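Local coordinates for probable hydrolase (Pseudomonas aeruginosa, PDB 7AL6), which adopts the alpha/beta-hydrolase fold and is probably a hydrolase, possibly a lipolytic one, at the interface of chains A and B. Numbering follows the deposited sequence. Chains: chain A/B, Probable hydrolase.

The interface of chains A and B. Residues chain A 9, 16, 64-66, 200; chain B 9, 16, 64-66, 200.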
ATOM      1  N   ARG A   9     -12.868 -13.820  -5.035  1.00 23.71           N
ATOM      2  CA  ARG A   9     -12.149 -12.544  -4.958  1.00 24.29           C
ATOM      3  C   ARG A   9     -12.094 -12.044  -6.396  1.00 32.97           C
ATOM      4  O   ARG A   9     -11.832 -12.872  -7.261  1.00 33.29           O
ATOM      5  CB  ARG A   9     -10.694 -12.699  -4.529  1.00 33.35           C
ATOM      6  CG  ARG A   9     -10.494 -13.315  -3.165  1.00 38.58           C
ATOM      7  CD  ARG A   9     -11.242 -12.521  -2.141  1.00 35.50           C
ATOM      8  NE  ARG A   9     -10.558 -11.357  -1.632  1.00 35.13           N
ATOM      9  CZ  ARG A   9     -11.066 -10.567  -0.701  1.00 29.45           C
ATOM     10  NH1 ARG A   9     -12.253 -10.824  -0.204  1.00 33.49           N
ATOM     11  NH2 ARG A   9     -10.393  -9.535  -0.265  1.00 36.37           N
ATOM     12  N   GLU A  16      -8.921  -5.344  -4.375  1.00 25.39           N
ATOM     13  CA  GLU A  16      -9.451  -6.700  -4.504  1.00 21.83           C
ATOM     14  C   GLU A  16     -10.830  -6.712  -3.846  1.00 20.87           C
ATOM     15  O   GLU A  16     -10.905  -6.368  -2.698  1.00 22.96           O
ATOM     16  CB  GLU A  16      -8.480  -7.645  -3.840  1.00 29.78           C
ATOM     17  CG  GLU A  16      -8.602  -9.026  -4.351  1.00 36.86           C
ATOM     18  CD  GLU A  16      -7.631  -9.934  -3.651  1.00 49.21           C
ATOM     19  OE1 GLU A  16      -6.502 -10.012  -4.088  1.00 34.59           O
ATOM     20  OE2 GLU A  16      -8.042 -10.512  -2.659  1.00 39.64           O
ATOM     21  N   GLY A  64     -18.487  -5.679   3.797  1.00 20.26           N
ATOM     22  CA  GLY A  64     -18.527  -7.142   3.727  1.00 25.04           C
ATOM     23  C   GLY A  64     -17.140  -7.732   3.824  1.00 24.90           C
ATOM     24  O   GLY A  64     -16.422  -7.450   4.752  1.00 22.60           O
ATOM     25  N   HIS A  65     -16.783  -8.509   2.831  1.00 22.17           N
ATOM     26  CA  HIS A  65     -15.448  -9.125   2.790  1.00 22.15           C
ATOM     27  C   HIS A  65     -14.516  -8.496   1.747  1.00 27.29           C
ATOM     28  O   HIS A  65     -13.410  -9.021   1.504  1.00 23.34           O
ATOM     29  CB  HIS A  65     -15.600 -10.639   2.562  1.00 25.51           C
ATOM     30  CG  HIS A  65     -16.195 -11.353   3.748  1.00 25.24           C
ATOM     31  ND1 HIS A  65     -16.672 -12.643   3.694  1.00 29.95           N
ATOM     32  CD2 HIS A  65     -16.420 -10.922   5.014  1.00 21.62           C
ATOM     33  CE1 HIS A  65     -17.147 -12.981   4.884  1.00 28.66           C
ATOM     34  NE2 HIS A  65     -17.010 -11.951   5.700  1.00 25.74           N
ATOM     35  N   SER A  66     -14.908  -7.375   1.141  1.00 24.93           N
ATOM     36  CA  SER A  66     -14.041  -6.714   0.172  1.00 24.78           C
ATOM     37  C   SER A  66     -12.926  -5.977   0.907  1.00 20.73           C
ATOM     38  O   SER A  66     -13.094  -5.529   2.033  1.00 23.17           O
ATOM     39  CB  SER A  66     -14.843  -5.733  -0.711  1.00 17.38           C
ATOM     40  OG  SER A  66     -15.480  -6.449  -1.765  1.00 22.18           O
ATOM     41  N   ARG A 200     -17.485  -4.931  10.484  1.00 26.03           N
ATOM     42  CA  ARG A 200     -16.294  -4.574   9.683  1.00 31.46           C
ATOM     43  C   ARG A 200     -16.618  -3.324   8.884  1.00 30.35           C
ATOM     44  O   ARG A 200     -17.579  -3.325   8.169  1.00 30.46           O
ATOM     45  CB  ARG A 200     -15.881  -5.726   8.772  1.00 31.05           C
ATOM     46  CG  ARG A 200     -14.686  -5.417   7.889  1.00 27.17           C
ATOM     47  CD  ARG A 200     -14.067  -6.624   7.220  1.00 25.43           C
ATOM     48  NE  ARG A 200     -12.932  -6.200   6.438  1.00 29.56           N
ATOM     49  CZ  ARG A 200     -13.015  -5.643   5.249  1.00 33.60           C
ATOM     50  NH1 ARG A 200     -14.190  -5.483   4.680  1.00 26.05           N
ATOM     51  NH2 ARG A 200     -11.924  -5.268   4.622  1.00 27.66           N
TER
ATOM     52  N   ARG B   9     -13.209 -11.990   7.896  1.00 22.72           N
ATOM     53  CA  ARG B   9     -11.910 -11.356   7.681  1.00 30.64           C
ATOM     54  C   ARG B   9     -11.269 -11.145   9.031  1.00 28.92           C
ATOM     55  O   ARG B   9     -11.944 -10.761   9.989  1.00 30.34           O
ATOM     56  CB  ARG B   9     -12.030  -9.981   7.020  1.00 32.10           C
ATOM     57  CG  ARG B   9     -12.879  -9.944   5.793  1.00 32.02           C
ATOM     58  CD  ARG B   9     -12.241 -10.783   4.738  1.00 31.96           C
ATOM     59  NE  ARG B   9     -11.087 -10.111   4.141  1.00 37.39           N
ATOM     60  CZ  ARG B   9     -10.353 -10.629   3.146  1.00 32.34           C
ATOM     61  NH1 ARG B   9     -10.656 -11.797   2.643  1.00 37.63           N
ATOM     62  NH2 ARG B   9      -9.341  -9.944   2.638  1.00 39.56           N
ATOM     63  N   GLU B  16      -4.765  -8.299   5.863  1.00 21.11           N
ATOM     64  CA  GLU B  16      -6.070  -8.835   6.212  1.00 24.91           C
ATOM     65  C   GLU B  16      -6.200 -10.242   5.669  1.00 23.48           C
ATOM     66  O   GLU B  16      -6.043 -10.463   4.468  1.00 26.01           O
ATOM     67  CB  GLU B  16      -7.164  -7.955   5.612  1.00 28.42           C
ATOM     68  CG  GLU B  16      -8.505  -8.076   6.234  1.00 34.98           C
ATOM     69  CD  GLU B  16      -9.481  -7.121   5.512  1.00 38.81           C
ATOM     70  OE1 GLU B  16     -10.183  -7.597   4.588  1.00 37.80           O
ATOM     71  OE2 GLU B  16      -9.478  -5.916   5.854  1.00 35.47           O
ATOM     72  N   GLY B  64      -6.088 -18.653  -1.147  1.00 19.65           N
ATOM     73  CA  GLY B  64      -7.513 -18.685  -0.828  1.00 24.00           C
ATOM     74  C   GLY B  64      -8.103 -17.301  -0.978  1.00 24.01           C
ATOM     75  O   GLY B  64      -7.934 -16.648  -2.013  1.00 22.11           O
ATOM     76  N   HIS B  65      -8.765 -16.801   0.069  1.00 23.55           N
ATOM     77  CA  HIS B  65      -9.397 -15.495  -0.020  1.00 20.69           C
ATOM     78  C   HIS B  65      -8.649 -14.456   0.818  1.00 27.46           C
ATOM     79  O   HIS B  65      -9.140 -13.345   0.986  1.00 19.75           O
ATOM     80  CB  HIS B  65     -10.910 -15.580   0.352  1.00 23.29           C
ATOM     81  CG  HIS B  65     -11.728 -16.299  -0.679  1.00 23.53           C
ATOM     82  ND1 HIS B  65     -13.018 -16.707  -0.466  1.00 25.47           N
ATOM     83  CD2 HIS B  65     -11.399 -16.747  -1.908  1.00 23.74           C
ATOM     84  CE1 HIS B  65     -13.461 -17.347  -1.528  1.00 26.51           C
ATOM     85  NE2 HIS B  65     -12.495 -17.385  -2.422  1.00 25.04           N
ATOM     86  N   SER B  66      -7.448 -14.773   1.305  1.00 20.88           N
ATOM     87  CA  SER B  66      -6.688 -13.810   2.065  1.00 23.29           C
ATOM     88  C   SER B  66      -6.003 -12.828   1.125  1.00 21.85           C
ATOM     89  O   SER B  66      -5.733 -13.131  -0.032  1.00 21.69           O
ATOM     90  CB  SER B  66      -5.646 -14.518   2.938  1.00 23.52           C
ATOM     91  OG  SER B  66      -6.270 -15.054   4.115  1.00 21.91           O
ATOM     92  N   ARG B 200      -6.136 -18.592  -7.957  1.00 26.62           N
ATOM     93  CA  ARG B 200      -5.638 -17.342  -7.381  1.00 23.05           C
ATOM     94  C   ARG B 200      -4.329 -17.580  -6.651  1.00 33.77           C
ATOM     95  O   ARG B 200      -4.214 -18.480  -5.814  1.00 30.72           O
ATOM     96  CB  ARG B 200      -6.655 -16.764  -6.395  1.00 28.46           C
ATOM     97  CG  ARG B 200      -6.229 -15.450  -5.746  1.00 29.33           C
ATOM     98  CD  ARG B 200      -7.420 -14.762  -4.995  1.00 27.36           C
ATOM     99  NE  ARG B 200      -6.896 -13.545  -4.386  1.00 27.48           N
ATOM    100  CZ  ARG B 200      -6.312 -13.490  -3.197  1.00 33.55           C
ATOM    101  NH1 ARG B 200      -6.210 -14.588  -2.461  1.00 28.58           N
ATOM    102  NH2 ARG B 200      -5.838 -12.337  -2.743  1.00 27.48           N
TER
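B:Ser66 O, a loop carbonyl oxygen, is gripped by two donors: NH1 and NH2 of B:Arg200 close on it end-on, both near its carbonyl plane. B:Arg200 NH1 also bonds B:Gly64 O at 2.7 Å, so the loop fixes the rotation of this guanidinium. In B:Arg200 CG lies anti to the backbone N (chi1 -180°) and the chain then runs extended to NE, presenting NH2 across the two-fold interface, where it meets A:Glu16 OE1 at 2.8 Å in a nearly straight salt bridge on the syn lone pair. Carboxylate and guanidinium stand almost perpendicular, 82° apart. The other carboxylate oxygen, A:Glu16 OE2, works within its own chain: its anti lone pair takes A:Arg9 NE at 2.8 Å, in the guanidinium plane. A:Glu16 thus couples an arginine of each subunit, and its negative charge probably offsets the repulsion between them. A:Arg9, bent at chi2 and chi3, lays CG beside the imidazole of B:His65, 3.8 Å from CD2. Its NH1 bonds A:His65 O at 2.7 Å, also in plane, which with A:Glu16 fixes the rotation of the guanidinium. The two Arg9 side chains then meet tip to tip, planes 14° apart, with B:Arg9 NH1 over the rim of the A:Arg9 guanidinium. Like charges would repel here, so the flanking glutamates and carbonyls presumably offset the cost. The pairing may belong to the crystal rather than the cell. A:Arg9 NH2 lies 3.1 Å from B:Arg9 NH2, with the N-H bonds pointing elsewhere.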